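Local coordinates for hypothetical protein TTHA0303 (PDB 2YQY) that is of unknown function but has the DinB-family four-helix bundle and an exposed histidine triad, consistent with metal binding as in relatives, at residues His53-Glu58 / Asp114-Phe119; Ala26-Ala31 / Glu108-Leu113; Arg63-Leu68 / Glu122-Ala127; Ala38-Arg41 / Thr46-Met49; Lys22-Leu27 / Lys161-Ser166. All blocks are in the same frame, centred on the assembly; numbering follows the deposited sequence.

All five contacts belong to one four-helix bundle built from helices 10-30, 47-71, 106-126 and 153-165. Contacts 1 and 3 join the same parallel pair, 47-71 and 106-126, with centres about 13 Å apart. Contact 2 carries helix 106-126 over to the antiparallel helix 10-30, and contact 5 ties helix 10-30 to the last helix, the centres of these two contacts being about 10 Å apart. Contact 4, where helix 47-71 starts, is closed first along the chain and is nested inside the loops closed by contacts 2 and 5. Contacts 3 and 4 are about 31 Å apart between centres, on opposite sides of the chain's centre, so the set spans the bundle, with contact 1 at its buried middle.

Contact 1: residues His53-Glu58 / Asp114-Phe119; sequences HVALVE and DRARAF
Arg117 NH2 lies between two carboxylates, bonded to Glu58 OE2 at 2.8 Å across the contact and to Glu156 OE1 of helix 153-165. Beside it, Arg117 NE donates to Glu58 OE1 over 2.8 Å along an almost perfectly straight line, 178° at the hydrogen. The arginine thus grips the glutamate side-on, one nitrogen to each oxygen, both oxygens using their syn lone pairs, and the carboxylate and guanidinium are nearly coplanar. With CG anti to the backbone N (chi1 173°) the Arg117 chain leaves beside the carbonyl carbon, and bends at chi2 and chi3 bring NE and NH2 round to meet Glu58. Its remaining nitrogen, NH1, bonds to Leu17 O, so the buried guanidinium is held against rotation. Arg21 NH2 also stands close, with only a long, weak ion pair to Glu58 OE1. This network spans the interior of a four-helix bundle, where segments 53-58 and 114-119 run roughly parallel at 27°, their axes 8.4 Å apart. Alanines permit that closeness: Ala116 CB rests 3.2 Å from Ala55 O and 4.4 Å from Ala55 CB, and Glu58 CB covers Ala116 CB from the next turn at 4.2 Å. On another side of helix 47-71, the His53 ring meets those of His155 and His159, consistent with the exposed histidine triad of this protein, with no metal bound here. Val57 CG2 lies over one face of the His53 ring, offset toward its rim.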
# COMPACT_ATOMS: atom_id res chain seq x y z
N HIS A 53 -0.50 5.79 6.02
CA HIS A 53 -1.64 5.64 5.10
C HIS A 53 -1.46 4.47 4.11
O HIS A 53 -2.35 3.66 3.93
CB HIS A 53 -1.87 6.94 4.31
CG HIS A 53 -2.98 6.85 3.30
ND1 HIS A 53 -4.31 6.73 3.64
CD2 HIS A 53 -2.95 6.87 1.94
CE1 HIS A 53 -5.05 6.65 2.55
NE2 HIS A 53 -4.24 6.75 1.50
N VAL A 54 -0.30 4.41 3.47
CA VAL A 54 0.04 3.31 2.60
C VAL A 54 -0.13 1.95 3.31
O VAL A 54 -0.74 1.04 2.75
CB VAL A 54 1.49 3.47 2.03
CG1 VAL A 54 1.99 2.14 1.42
CG2 VAL A 54 1.53 4.64 1.00
N ALA A 55 0.46 1.80 4.51
CA ALA A 55 0.32 0.61 5.31
C ALA A 55 -1.16 0.28 5.62
O ALA A 55 -1.57 -0.89 5.50
CB ALA A 55 1.13 0.76 6.63
N LEU A 56 -1.96 1.26 6.03
CA LEU A 56 -3.38 0.96 6.41
C LEU A 56 -4.16 0.45 5.15
O LEU A 56 -4.96 -0.50 5.23
CB LEU A 56 -4.07 2.17 7.04
CG LEU A 56 -3.41 2.59 8.36
CD1 LEU A 56 -4.00 3.92 8.94
CD2 LEU A 56 -3.48 1.44 9.39
N VAL A 57 -3.89 1.07 4.01
CA VAL A 57 -4.59 0.67 2.80
C VAL A 57 -4.17 -0.75 2.39
O VAL A 57 -5.02 -1.52 1.89
CB VAL A 57 -4.42 1.71 1.66
CG1 VAL A 57 -4.94 1.18 0.31
CG2 VAL A 57 -5.15 3.06 2.05
N GLU A 58 -2.92 -1.13 2.59
CA GLU A 58 -2.50 -2.51 2.27
C GLU A 58 -3.12 -3.50 3.24
O GLU A 58 -3.50 -4.58 2.85
CB GLU A 58 -0.99 -2.69 2.37
CG GLU A 58 -0.25 -1.86 1.36
CD GLU A 58 1.02 -2.50 0.82
OE1 GLU A 58 1.62 -3.40 1.47
OE2 GLU A 58 1.42 -2.05 -0.27
N ASP A 114 5.78 -3.19 7.37
CA ASP A 114 6.22 -4.58 7.22
C ASP A 114 5.08 -5.54 7.51
O ASP A 114 4.89 -6.51 6.78
CB ASP A 114 7.40 -4.90 8.13
CG ASP A 114 8.71 -4.30 7.62
OD1 ASP A 114 8.73 -3.80 6.47
OD2 ASP A 114 9.71 -4.30 8.35
N ARG A 115 4.35 -5.27 8.58
CA ARG A 115 3.25 -6.14 9.00
C ARG A 115 2.15 -6.21 7.94
O ARG A 115 1.71 -7.29 7.57
CB ARG A 115 2.67 -5.65 10.32
CG ARG A 115 1.67 -6.60 10.92
N ALA A 116 1.69 -5.05 7.47
CA ALA A 116 0.60 -5.00 6.49
C ALA A 116 1.03 -5.65 5.17
O ALA A 116 0.25 -6.36 4.52
CB ALA A 116 0.13 -3.54 6.29
N ARG A 117 2.29 -5.42 4.78
CA ARG A 117 2.83 -5.99 3.55
C ARG A 117 2.96 -7.52 3.67
O ARG A 117 2.62 -8.21 2.71
CB ARG A 117 4.18 -5.35 3.16
CG ARG A 117 4.89 -6.03 1.95
CD ARG A 117 4.02 -6.05 0.66
NE ARG A 117 3.70 -4.70 0.18
CZ ARG A 117 4.34 -4.07 -0.81
NH1 ARG A 117 5.38 -4.65 -1.43
NH2 ARG A 117 3.93 -2.85 -1.19
N ALA A 118 3.41 -8.04 4.82
CA ALA A 118 3.41 -9.51 5.02
C ALA A 118 2.00 -10.09 4.88
O ALA A 118 1.81 -11.11 4.23
CB ALA A 118 4.03 -9.90 6.40
N PHE A 119 1.01 -9.42 5.47
CA PHE A 119 -0.40 -9.83 5.45
C PHE A 119 -0.91 -9.79 4.01
O PHE A 119 -1.50 -10.74 3.52
CB PHE A 119 -1.21 -8.88 6.35
CG PHE A 119 -2.68 -9.22 6.45
CD1 PHE A 119 -3.14 -10.50 6.16
CD2 PHE A 119 -3.60 -8.26 6.87
CE1 PHE A 119 -4.52 -10.81 6.25
CE2 PHE A 119 -4.95 -8.57 6.98
CZ PHE A 119 -5.40 -9.85 6.66

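Contact 2: residues Ala26-Ala31 / Glu108-Leu113; sequences ALLREA and EVLALL
The helical part 26-30 of segment 26-31 runs antiparallel to segment 108-113, 165° between their directions, with axes 11.6 Å apart. At that spacing the backbones stay well separated, the CA atoms of Leu28 and Leu110 being 8.6 Å from each other, and the gap is bridged by side chains alone. Leu28 points toward helix 106-126, its CG anti to the carbonyl carbon (chi1 -64°). Its CD1 methyl meets the CD1 of Leu113 tip to tip at 3.8 Å, which makes this the closest approach between the segments. The same methyl also lies 4.2 Å from Leu110 CD2, but there the two leucines slide past one another in opposite directions, methyl by methyl. One methyl of helix 10-30 is therefore shared between two leucines three residues apart on helix 106-126. At the exposed margin Arg29, its chain extended from CG to NE, crosses Leu110 and brings NE to 4.1 Å from Leu110 CD1. The methyl approaches the guanidinium obliquely, and this is plain van der Waals contact. The apolar side of the contact thus faces inward and the charged side outward. The pairing joins the first and third long helices of the DinB-type four-helix bundle. Leu25, one turn before Leu28 along helix 10-30, packs on Leu110 and Leu113 as well and continues the seam. Leu28 also touches Leu36 of the short helix 33-36, while Val109 leans on Leu48 and Ala51, linking the pair to helix 47-71.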
# COMPACT_ATOMS: atom_id res chain seq x y z
N ALA A 26 13.56 2.84 1.25
CA ALA A 26 14.88 3.51 1.10
C ALA A 26 14.76 5.04 1.27
O ALA A 26 15.56 5.67 1.96
CB ALA A 26 15.51 3.14 -0.26
N LEU A 27 13.75 5.62 0.62
CA LEU A 27 13.40 7.03 0.80
C LEU A 27 13.21 7.38 2.27
O LEU A 27 13.80 8.37 2.77
CB LEU A 27 12.16 7.38 -0.03
CG LEU A 27 11.65 8.81 0.09
CD1 LEU A 27 10.83 9.26 -1.16
CD2 LEU A 27 10.84 9.01 1.38
N LEU A 28 12.39 6.59 2.99
CA LEU A 28 12.16 6.88 4.42
C LEU A 28 13.44 6.78 5.27
O LEU A 28 13.68 7.64 6.12
CB LEU A 28 11.08 5.98 5.01
CG LEU A 28 9.65 6.12 4.44
CD1 LEU A 28 8.80 4.93 4.89
CD2 LEU A 28 9.01 7.47 4.83
N ARG A 29 14.22 5.71 5.05
CA ARG A 29 15.44 5.45 5.82
C ARG A 29 16.57 6.45 5.52
O ARG A 29 17.45 6.66 6.35
CB ARG A 29 15.95 4.03 5.57
CG ARG A 29 15.19 2.96 6.31
CD ARG A 29 15.54 1.59 5.76
NE ARG A 29 14.76 0.52 6.39
CZ ARG A 29 14.39 -0.61 5.79
NH1 ARG A 29 14.71 -0.85 4.52
NH2 ARG A 29 13.67 -1.51 6.46
N GLU A 30 16.56 7.06 4.34
CA GLU A 30 17.61 7.99 3.95
C GLU A 30 17.22 9.45 4.17
O GLU A 30 18.07 10.32 4.13
CB GLU A 30 18.05 7.73 2.50
CG GLU A 30 18.62 6.33 2.30
CD GLU A 30 18.77 5.93 0.83
OE1 GLU A 30 18.60 6.80 -0.05
OE2 GLU A 30 19.05 4.75 0.56
N ALA A 31 15.94 9.70 4.43
CA ALA A 31 15.43 11.06 4.63
C ALA A 31 15.98 11.70 5.90
O ALA A 31 16.17 11.04 6.92
CB ALA A 31 13.91 11.07 4.68
N GLU A 108 8.07 3.05 14.29
CA GLU A 108 6.65 2.65 14.34
C GLU A 108 6.08 2.49 12.91
O GLU A 108 5.42 1.49 12.61
N VAL A 109 6.31 3.47 12.05
CA VAL A 109 5.80 3.46 10.67
C VAL A 109 6.37 2.28 9.86
O VAL A 109 5.63 1.61 9.15
CB VAL A 109 6.05 4.81 9.93
CG1 VAL A 109 5.59 4.74 8.52
CG2 VAL A 109 5.32 5.96 10.66
N LEU A 110 7.68 2.04 9.99
CA LEU A 110 8.37 0.94 9.29
C LEU A 110 7.81 -0.42 9.71
O LEU A 110 7.68 -1.33 8.88
CB LEU A 110 9.88 0.95 9.57
CG LEU A 110 10.77 2.02 8.92
CD1 LEU A 110 12.21 1.76 9.29
CD2 LEU A 110 10.61 2.10 7.39
N ALA A 111 7.49 -0.55 10.99
CA ALA A 111 6.94 -1.78 11.54
C ALA A 111 5.52 -1.98 11.00
O ALA A 111 5.14 -3.10 10.65
CB ALA A 111 6.96 -1.75 13.09
N LEU A 112 4.75 -0.90 10.90
CA LEU A 112 3.39 -0.96 10.35
C LEU A 112 3.42 -1.37 8.87
O LEU A 112 2.60 -2.20 8.41
CB LEU A 112 2.66 0.39 10.51
CG LEU A 112 1.13 0.43 10.37
CD1 LEU A 112 0.41 -0.42 11.43
CD2 LEU A 112 0.62 1.85 10.43
N LEU A 113 4.37 -0.81 8.14
CA LEU A 113 4.54 -1.17 6.73
C LEU A 113 4.85 -2.67 6.57
O LEU A 113 4.23 -3.33 5.73
CB LEU A 113 5.62 -0.29 6.09
CG LEU A 113 5.20 1.17 5.82
CD1 LEU A 113 6.45 2.05 5.63
CD2 LEU A 113 4.30 1.24 4.59

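Contact 3: residues Arg63-Leu68 / Glu122-Ala127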
# COMPACT_ATOMS: atom_id res chain seq x y z
N ARG A 63 -7.52 -7.62 3.82
CA ARG A 63 -8.80 -8.11 4.37
C ARG A 63 -9.88 -8.26 3.28
O ARG A 63 -10.71 -9.15 3.37
CB ARG A 63 -9.31 -7.16 5.46
CG ARG A 63 -8.32 -7.01 6.60
CD ARG A 63 -8.82 -6.09 7.74
NE ARG A 63 -7.68 -5.76 8.56
CZ ARG A 63 -7.18 -6.56 9.50
NH1 ARG A 63 -7.79 -7.70 9.80
NH2 ARG A 63 -6.10 -6.20 10.19
N VAL A 64 -9.88 -7.38 2.29
CA VAL A 64 -10.82 -7.50 1.16
C VAL A 64 -10.52 -8.78 0.42
O VAL A 64 -11.44 -9.57 0.11
CB VAL A 64 -10.75 -6.27 0.19
CG1 VAL A 64 -11.53 -6.58 -1.11
CG2 VAL A 64 -11.30 -5.00 0.89
N LEU A 65 -9.22 -9.02 0.15
CA LEU A 65 -8.85 -10.25 -0.53
C LEU A 65 -9.26 -11.46 0.28
O LEU A 65 -9.69 -12.47 -0.29
CB LEU A 65 -7.34 -10.29 -0.81
CG LEU A 65 -6.79 -9.26 -1.84
CD1 LEU A 65 -5.26 -9.33 -2.03
CD2 LEU A 65 -7.49 -9.43 -3.16
N ARG A 66 -9.09 -11.41 1.59
CA ARG A 66 -9.52 -12.53 2.43
C ARG A 66 -11.03 -12.74 2.32
O ARG A 66 -11.49 -13.86 2.24
CB ARG A 66 -9.12 -12.31 3.88
CG ARG A 66 -9.47 -13.48 4.85
CD ARG A 66 -8.92 -13.21 6.27
NE ARG A 66 -9.51 -11.98 6.81
CZ ARG A 66 -9.15 -11.38 7.94
NH1 ARG A 66 -8.19 -11.88 8.70
NH2 ARG A 66 -9.77 -10.28 8.34
N ARG A 67 -11.81 -11.67 2.36
CA ARG A 67 -13.29 -11.83 2.18
C ARG A 67 -13.65 -12.40 0.78
O ARG A 67 -14.48 -13.32 0.66
CB ARG A 67 -13.98 -10.49 2.39
CG ARG A 67 -15.48 -10.58 2.63
CD ARG A 67 -16.10 -9.15 2.67
NE ARG A 67 -17.46 -9.30 3.27
CZ ARG A 67 -18.56 -9.50 2.56
NH1 ARG A 67 -18.50 -9.54 1.24
NH2 ARG A 67 -19.73 -9.66 3.18
N LEU A 68 -12.98 -11.91 -0.26
CA LEU A 68 -13.26 -12.40 -1.62
C LEU A 68 -12.91 -13.90 -1.78
O LEU A 68 -13.59 -14.63 -2.53
CB LEU A 68 -12.53 -11.54 -2.66
CG LEU A 68 -13.18 -10.14 -2.79
CD1 LEU A 68 -12.38 -9.23 -3.71
CD2 LEU A 68 -14.65 -10.27 -3.28
N GLU A 122 0.57 -12.65 1.95
CA GLU A 122 -0.02 -13.93 2.33
C GLU A 122 -1.36 -14.11 1.60
O GLU A 122 -1.66 -15.20 1.10
CB GLU A 122 -0.20 -14.05 3.86
N GLU A 123 -2.16 -13.05 1.54
CA GLU A 123 -3.47 -13.14 0.88
C GLU A 123 -3.33 -13.20 -0.65
O GLU A 123 -4.14 -13.85 -1.34
CB GLU A 123 -4.37 -11.97 1.31
CG GLU A 123 -5.04 -12.18 2.69
CD GLU A 123 -5.90 -13.46 2.75
OE1 GLU A 123 -6.59 -13.81 1.75
OE2 GLU A 123 -5.86 -14.13 3.82
N VAL A 124 -2.35 -12.48 -1.17
CA VAL A 124 -2.01 -12.58 -2.61
C VAL A 124 -1.68 -14.04 -2.96
O VAL A 124 -2.14 -14.53 -3.99
CB VAL A 124 -0.84 -11.63 -3.00
CG1 VAL A 124 -0.37 -11.87 -4.46
CG2 VAL A 124 -1.22 -10.19 -2.76
N ALA A 125 -0.89 -14.71 -2.12
CA ALA A 125 -0.51 -16.10 -2.35
C ALA A 125 -1.70 -17.02 -2.36
O ALA A 125 -1.68 -18.02 -3.05
CB ALA A 125 0.49 -16.58 -1.33
N LYS A 126 -2.73 -16.68 -1.59
CA LYS A 126 -3.95 -17.48 -1.50
C LYS A 126 -5.05 -17.09 -2.48
O LYS A 126 -6.07 -17.76 -2.54
CB LYS A 126 -4.50 -17.42 -0.07
CG LYS A 126 -3.57 -18.02 0.97
CD LYS A 126 -4.04 -17.69 2.35
CE LYS A 126 -3.36 -18.59 3.34
NZ LYS A 126 -3.85 -18.26 4.69
N ALA A 127 -4.87 -16.01 -3.23
CA ALA A 127 -5.93 -15.47 -4.07
C ALA A 127 -6.00 -16.20 -5.38
O ALA A 127 -5.02 -16.79 -5.83
CB ALA A 127 -5.76 -13.98 -4.32
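Glu123 presses its side chain onto Leu65 and Arg66, and this is the tight part of the contact. Its CB packs 4.0 Å from Leu65 CB, where the backbones come close, the CA atoms of Leu65 and Glu123 being 6.3 Å apart. Bent at chi2 (-58°), the Glu123 chain folds its carboxylate across the neighbouring helix: CD sits 3.6 Å from Arg66 CB and OE1 3.3 Å from Arg66 CA. Deeper in, Leu65 CD1 lies 4.2 Å from Val124 CG2, the two side chains side by side and pointing the same way. The loose side belongs to the Arg66 guanidinium, which a kink at chi3 (61°) leads outward. Arg66 makes no salt bridge here, its NE staying 5.2 Å from Glu123 OE2. Instead Glu123 OE2 pairs with Arg69 NH2, one residue past segment 63-68, and OE1 too is hydrogen-bonded just beyond the segments, so the buried carboxylate is satisfied. With an alanine here the CB packing on Leu65 would remain, but Arg69 is likely to lose its anionic mate and Arg66 CB its cover. Segments 63-68 and 122-126 run roughly parallel, 28° between them, with axes 9.2 Å apart, and join the second and third long helices of the four-helix bundle towards the end away from contact 4. On the outer side Arg66 also lies against Phe119, a turn earlier on helix 106-126. Inward, Leu65 packs on Leu120 and on Pro145 at the start of helix 145-149, while Val124 reaches Leu149 and Trp10, the latter at the start of helix 10-30.

Contact 4: residues Ala38-Arg41 / Thr46-Met49; sequences APLR and TPLM
Leu40 lays its CD2 methyl against the ring of Pro47, 3.7 Å from CG and nearly as close to CD, the two side chains sliding past each other in opposite directions. With CG anti to the carbonyl carbon (chi1 -60°) the leucine turns its end from the loop toward the start of helix 47-71. Ala38 O sits 3.2 Å from Pro47 CD, the ring carbon next to CG, and receives a CA-H...O contact from Thr46 CA at 3.5 Å. Thr46 is the N-cap of the helix. Its OG1 stands between the backbone N and the carbonyl carbon (chi1 70°), where it accepts from Met49 N at 3.2 Å, and in return Thr46 N points at Met49 SD in a weak bond, completing a capping box. The Thr46 CG2 methyl packs on the Ala38 peptide, 3.9 Å from Pro39 N. A valine in its place would still fill the methyl's position but would probably leave Met49 N without its cap and weaken the start of the helix. The loop thus offers a carbonyl oxygen and a methyl to C-H groups of this helix end, and Pro47 brings no backbone N-H needing a partner at this point.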
# COMPACT_ATOMS: atom_id res chain seq x y z
N ALA A 38 7.85 16.95 8.96
CA ALA A 38 7.38 18.25 8.47
C ALA A 38 6.20 18.10 7.50
O ALA A 38 6.19 17.17 6.69
CB ALA A 38 8.54 19.04 7.80
N PRO A 39 5.20 19.01 7.57
CA PRO A 39 4.12 19.03 6.58
C PRO A 39 4.67 19.17 5.15
O PRO A 39 5.60 19.96 4.94
CB PRO A 39 3.33 20.30 6.96
CG PRO A 39 3.64 20.54 8.39
CD PRO A 39 5.05 20.06 8.59
N LEU A 40 4.12 18.42 4.20
CA LEU A 40 4.57 18.52 2.80
C LEU A 40 4.37 19.93 2.20
O LEU A 40 5.16 20.36 1.37
CB LEU A 40 3.92 17.46 1.92
CG LEU A 40 4.16 15.99 2.29
CD1 LEU A 40 3.25 15.09 1.45
CD2 LEU A 40 5.61 15.59 2.14
N ARG A 41 3.30 20.60 2.63
CA ARG A 41 3.02 22.01 2.34
C ARG A 41 2.10 22.52 3.47
O ARG A 41 1.82 21.79 4.42
N THR A 46 2.34 14.84 6.93
CA THR A 46 3.80 14.62 6.83
C THR A 46 4.13 13.34 6.05
O THR A 46 3.24 12.55 5.82
CB THR A 46 4.42 14.48 8.20
OG1 THR A 46 3.98 13.24 8.74
CG2 THR A 46 4.02 15.69 9.13
N PRO A 47 5.40 13.16 5.60
CA PRO A 47 5.83 11.90 4.97
C PRO A 47 5.54 10.66 5.80
O PRO A 47 5.17 9.63 5.26
CB PRO A 47 7.32 12.08 4.80
CG PRO A 47 7.49 13.56 4.62
CD PRO A 47 6.48 14.17 5.56
N LEU A 48 5.72 10.74 7.12
CA LEU A 48 5.38 9.61 7.99
C LEU A 48 3.87 9.25 8.03
O LEU A 48 3.51 8.10 8.19
CB LEU A 48 5.93 9.86 9.40
CG LEU A 48 7.45 9.79 9.51
CD1 LEU A 48 7.91 10.36 10.87
CD2 LEU A 48 7.97 8.34 9.30
N MET A 49 3.01 10.25 7.93
CA MET A 49 1.56 10.04 7.82
C MET A 49 1.25 9.42 6.46
O MET A 49 0.42 8.53 6.37
CB MET A 49 0.82 11.35 7.99
CG MET A 49 0.90 11.93 9.39
SD MET A 49 0.29 13.62 9.65
CE MET A 49 1.40 14.00 10.97

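Contact 5: residues Lys22-Leu27 / Lys161-Ser166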
# COMPACT_ATOMS: atom_id res chain seq x y z
N LYS A 22 10.49 -1.28 -2.06
CA LYS A 22 11.93 -1.03 -1.90
C LYS A 22 12.24 0.48 -1.99
O LYS A 22 12.98 1.02 -1.18
CB LYS A 22 12.73 -1.83 -2.94
CG LYS A 22 12.50 -3.33 -2.83
CD LYS A 22 13.13 -4.12 -3.96
CE LYS A 22 12.88 -5.62 -3.80
NZ LYS A 22 13.09 -6.33 -5.08
N ALA A 23 11.65 1.15 -2.99
CA ALA A 23 11.85 2.58 -3.23
C ALA A 23 11.35 3.40 -2.01
O ALA A 23 12.04 4.28 -1.52
CB ALA A 23 11.15 3.00 -4.53
N LEU A 24 10.16 3.07 -1.53
CA LEU A 24 9.59 3.76 -0.36
C LEU A 24 10.45 3.57 0.89
O LEU A 24 10.72 4.54 1.60
CB LEU A 24 8.14 3.27 -0.08
CG LEU A 24 7.51 3.87 1.20
CD1 LEU A 24 7.43 5.39 1.09
CD2 LEU A 24 6.11 3.30 1.46
N LEU A 25 10.81 2.33 1.20
CA LEU A 25 11.57 2.07 2.43
C LEU A 25 12.90 2.80 2.42
O LEU A 25 13.31 3.34 3.45
CB LEU A 25 11.78 0.58 2.66
CG LEU A 25 10.54 -0.26 2.94
CD1 LEU A 25 10.98 -1.70 3.16
CD2 LEU A 25 9.77 0.27 4.14
N ALA A 26 13.56 2.84 1.25
CA ALA A 26 14.88 3.51 1.10
C ALA A 26 14.76 5.04 1.27
O ALA A 26 15.56 5.67 1.96
CB ALA A 26 15.51 3.14 -0.26
N LEU A 27 13.75 5.62 0.62
CA LEU A 27 13.40 7.03 0.80
C LEU A 27 13.21 7.38 2.27
O LEU A 27 13.80 8.37 2.77
CB LEU A 27 12.16 7.38 -0.03
CG LEU A 27 11.65 8.81 0.09
CD1 LEU A 27 10.83 9.26 -1.16
CD2 LEU A 27 10.84 9.01 1.38
N LYS A 161 5.50 8.65 -5.44
CA LYS A 161 5.69 9.80 -6.33
C LYS A 161 5.48 11.17 -5.64
O LYS A 161 6.25 12.12 -5.88
CB LYS A 161 4.75 9.66 -7.52
CG LYS A 161 5.25 10.25 -8.78
CD LYS A 161 4.30 9.87 -9.90
CE LYS A 161 4.40 8.40 -10.27
NZ LYS A 161 4.96 8.26 -11.65
N ALA A 162 4.44 11.27 -4.81
CA ALA A 162 4.16 12.49 -4.05
C ALA A 162 5.29 12.84 -3.05
O ALA A 162 5.72 13.98 -2.96
CB ALA A 162 2.83 12.38 -3.33
N LEU A 163 5.76 11.83 -2.33
CA LEU A 163 6.92 11.96 -1.45
C LEU A 163 8.19 12.36 -2.22
O LEU A 163 8.84 13.32 -1.84
CB LEU A 163 7.15 10.68 -0.66
CG LEU A 163 6.09 10.31 0.39
CD1 LEU A 163 6.58 9.10 1.10
CD2 LEU A 163 5.89 11.46 1.36
N GLN A 164 8.54 11.65 -3.30
CA GLN A 164 9.70 12.07 -4.12
C GLN A 164 9.56 13.52 -4.61
O GLN A 164 10.56 14.28 -4.62
CB GLN A 164 9.88 11.16 -5.31
CG GLN A 164 10.24 9.74 -4.93
CD GLN A 164 10.01 8.76 -6.06
OE1 GLN A 164 9.12 8.92 -6.89
NE2 GLN A 164 10.83 7.71 -6.07
N ALA A 165 8.35 13.94 -4.97
CA ALA A 165 8.14 15.31 -5.45
C ALA A 165 8.40 16.35 -4.34
O ALA A 165 8.64 17.52 -4.62
CB ALA A 165 6.75 15.47 -6.01
N SER A 166 8.34 15.91 -3.09
CA SER A 166 8.58 16.75 -1.92
C SER A 166 10.03 16.76 -1.47
O SER A 166 10.32 17.34 -0.43
CB SER A 166 7.74 16.25 -0.75
OG SER A 166 6.38 16.61 -0.93
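Leu163 is the first residue of segment 161-166 to meet the N-terminal helix, and it does so at two points. Its CB lies 4.0 Å from Leu27 CD1, while its CD1 methyl reaches deeper to the CD1 of Leu24 at 3.8 Å, Leu163 and Leu24 crossing at a slant. Leu24 can be met there because its CG is anti to the backbone N (chi1 175°), which swings its methyls round toward the last helix although its CB sets off at an angle. Leu163 also touches Pro47 and Val50 of helix 47-71, so it is wedged between two helices. The contact joins the first and last long helices of the bundle, 10-30 and 153-165, which run in broadly the same direction, 35° apart, with axes 10.9 Å from each other. Helix 153-165 carries a sequence matching HExxH, which may belong to a metal site as in relatives, though no metal is bound here; Leu24 also touches its Glu156. Next along, Gln164 crosses Leu27 at a slant and touches it with CG, 3.8 Å from Leu27 CD1, and the same methyl is 3.9 Å from Gln164 N. Leu27 too has CG anti to its backbone N (chi1 178°), which carries CD1 into the angle between Leu163 and Gln164. The glutamine meets the leucine with its aliphatic part, at the solvent-facing margin of the seam. At the end of the modelled chain Ser166 OG makes a weak bond of 3.4 Å back to Ala162 O, and Ser166 O accepts from Trp35 NE1 on the short helix 33-36.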